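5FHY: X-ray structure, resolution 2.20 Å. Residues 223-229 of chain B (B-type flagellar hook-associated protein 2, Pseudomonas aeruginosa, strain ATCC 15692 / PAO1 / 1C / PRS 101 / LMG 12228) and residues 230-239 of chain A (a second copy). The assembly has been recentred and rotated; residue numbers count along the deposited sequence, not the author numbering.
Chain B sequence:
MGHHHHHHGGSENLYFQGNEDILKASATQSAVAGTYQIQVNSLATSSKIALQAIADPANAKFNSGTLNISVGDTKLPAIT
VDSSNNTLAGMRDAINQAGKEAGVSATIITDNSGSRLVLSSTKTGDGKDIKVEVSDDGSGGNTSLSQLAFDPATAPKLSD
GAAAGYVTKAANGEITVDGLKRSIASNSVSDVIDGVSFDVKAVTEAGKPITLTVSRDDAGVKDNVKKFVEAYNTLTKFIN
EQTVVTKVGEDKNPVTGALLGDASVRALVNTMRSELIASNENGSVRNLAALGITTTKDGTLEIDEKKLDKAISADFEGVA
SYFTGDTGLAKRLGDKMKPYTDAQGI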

# COMPACT_ATOMS: atom_id res chain seq x y z
N ASP B 223 10.59 -23.48 -28.15
CA ASP B 223 10.39 -23.20 -26.73
C ASP B 223 11.61 -23.61 -25.89
O ASP B 223 12.17 -22.80 -25.15
CB ASP B 223 9.14 -23.90 -26.20
N ASN B 224 12.00 -24.88 -26.00
CA ASN B 224 13.22 -25.37 -25.35
C ASN B 224 14.50 -24.87 -26.01
O ASN B 224 15.58 -24.95 -25.42
CB ASN B 224 13.24 -26.90 -25.33
N VAL B 225 14.37 -24.36 -27.23
CA VAL B 225 15.52 -23.82 -27.95
C VAL B 225 16.01 -22.51 -27.32
O VAL B 225 17.17 -22.14 -27.50
CB VAL B 225 15.19 -23.57 -29.43
N LYS B 226 15.12 -21.83 -26.61
CA LYS B 226 15.48 -20.58 -25.94
C LYS B 226 16.51 -20.82 -24.83
O LYS B 226 17.14 -19.89 -24.34
CB LYS B 226 14.24 -19.90 -25.37
N LYS B 227 16.65 -22.08 -24.43
CA LYS B 227 17.64 -22.49 -23.44
C LYS B 227 19.05 -22.30 -23.99
O LYS B 227 19.82 -21.47 -23.51
CB LYS B 227 17.44 -23.95 -23.03
N PHE B 228 19.39 -23.11 -25.00
CA PHE B 228 20.72 -23.11 -25.60
C PHE B 228 21.07 -21.80 -26.31
O PHE B 228 22.17 -21.66 -26.85
CB PHE B 228 20.84 -24.28 -26.58
CG PHE B 228 20.97 -25.62 -25.92
CD1 PHE B 228 19.93 -26.16 -25.19
CD2 PHE B 228 22.14 -26.35 -26.04
CE1 PHE B 228 20.05 -27.40 -24.59
CE2 PHE B 228 22.27 -27.59 -25.44
CZ PHE B 228 21.23 -28.11 -24.72
N VAL B 229 20.14 -20.85 -26.34
CA VAL B 229 20.45 -19.49 -26.74
C VAL B 229 21.09 -18.79 -25.55
O VAL B 229 22.00 -17.97 -25.71
CB VAL B 229 19.21 -18.71 -27.20
N GLU A 230 20.07 -26.10 -17.07
CA GLU A 230 19.05 -25.76 -18.05
C GLU A 230 19.06 -26.80 -19.17
O GLU A 230 18.07 -27.48 -19.39
CB GLU A 230 19.27 -24.36 -18.61
N ALA A 231 20.21 -26.94 -19.83
CA ALA A 231 20.37 -27.83 -20.98
C ALA A 231 19.78 -29.22 -20.76
O ALA A 231 19.15 -29.78 -21.65
CB ALA A 231 21.84 -27.94 -21.36
N TYR A 232 20.03 -29.80 -19.59
CA TYR A 232 19.34 -31.03 -19.21
C TYR A 232 17.86 -30.77 -18.95
O TYR A 232 16.99 -31.21 -19.70
CB TYR A 232 19.99 -31.66 -17.98
N ASN A 233 17.57 -30.06 -17.85
CA ASN A 233 16.20 -29.87 -17.38
C ASN A 233 15.29 -29.12 -18.35
O ASN A 233 14.09 -29.38 -18.38
CB ASN A 233 16.21 -29.14 -16.03
N THR A 234 15.83 -28.18 -19.12
CA THR A 234 15.00 -27.50 -20.12
C THR A 234 14.66 -28.46 -21.25
O THR A 234 13.62 -28.34 -21.89
CB THR A 234 15.68 -26.24 -20.70
N LEU A 235 15.57 -29.40 -21.51
CA LEU A 235 15.33 -30.42 -22.53
C LEU A 235 14.78 -31.70 -21.91
O LEU A 235 14.99 -32.80 -22.43
CB LEU A 235 16.60 -30.71 -23.32
CG LEU A 235 16.59 -30.06 -24.71
CD1 LEU A 235 16.53 -28.54 -24.60
CD2 LEU A 235 17.79 -30.49 -25.54
N THR A 236 14.08 -31.56 -20.79
CA THR A 236 13.36 -32.67 -20.18
C THR A 236 11.89 -32.33 -20.22
O THR A 236 11.03 -33.20 -20.21
CB THR A 236 13.80 -32.93 -18.72
N LYS A 237 11.62 -31.03 -20.27
CA LYS A 237 10.26 -30.52 -20.35
C LYS A 237 9.77 -30.59 -21.79
O LYS A 237 9.03 -31.50 -22.17
CB LYS A 237 10.18 -29.09 -19.83
N PHE A 238 10.18 -29.61 -22.59
CA PHE A 238 9.67 -29.46 -23.95
C PHE A 238 10.10 -30.62 -24.87
O PHE A 238 9.54 -30.80 -25.95
CB PHE A 238 10.14 -28.12 -24.52
CG PHE A 238 9.58 -27.81 -25.88
CD1 PHE A 238 8.30 -27.30 -26.00
CD2 PHE A 238 10.33 -28.01 -27.02
CE1 PHE A 238 7.77 -27.01 -27.24
CE2 PHE A 238 9.81 -27.72 -28.26
CZ PHE A 238 8.53 -27.22 -28.37
N ILE A 239 11.07 -31.40 -24.42
CA ILE A 239 11.45 -32.64 -25.10
C ILE A 239 11.43 -33.81 -24.12
O ILE A 239 11.89 -33.68 -22.99
CB ILE A 239 12.85 -32.52 -25.75
CG1 ILE A 239 12.87 -31.43 -26.83
CG2 ILE A 239 13.29 -33.85 -26.35
CD1 ILE A 239 12.00 -31.72 -28.03

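Carbon-to-carbon packing accounts for most of this contact: no hydrogen bond crosses between the modelled atoms, and 379 Å² is buried, both sides summed. Many side chains stop at CB, so the absence of polar links describes the model and cannot be extended to the missing atoms.

Along chain A, E230(A) lies near K227(B), with CA of E230(A) 6.5 Å from CA of K227(B), but CB of E230(A) comes no closer to the other stretch than 4.8 Å, from CB of K227(B). Contact begins at A231(A), whose CB lies 3.4 Å from CZ of F228(B). A single methyl suits this spot, since the ring tip already reaches it at close range.

The helix then turns Y232(A) and N233(A) out of contact and brings T234(A) round. CB of T234(A) points toward chain B and sits 3.7 Å from CB of K227(B), while O of T234(A) is 3.7 Å from CB of N224(B).

L235(A) leaves its backbone sideways to the partner, yet its end comes nearer. With chi1 at -103°, between wells, and chi2 at 63° (p), CD1 of L235(A) lies 3.7 Å from both CE1 of F228(B) and CB of N224(B). F228(B) likewise starts sideways and, with chi1 at -74° (m), carries its ring to A231(A) and L235(A); both approach it obliquely. A long, flat apolar side chain can thus span these two neighbours.

T236(A) and K237(A) make no contact. At F238(A) the chains draw together, CA of F238(A) lying 5.6 Å from CA of N224(B). With chi1 at -175° (t), F238(A) presents one ring face to D223(B), whose CB is 3.7 Å from the F238(A) ring centroid and 22° off the normal, a CH-pi contact. CB of N224(B) meets CB of F238(A) at 3.4 Å; N224(B) gives up 74 Å², the largest area covered on any residue here. I239(A) is essentially uninvolved.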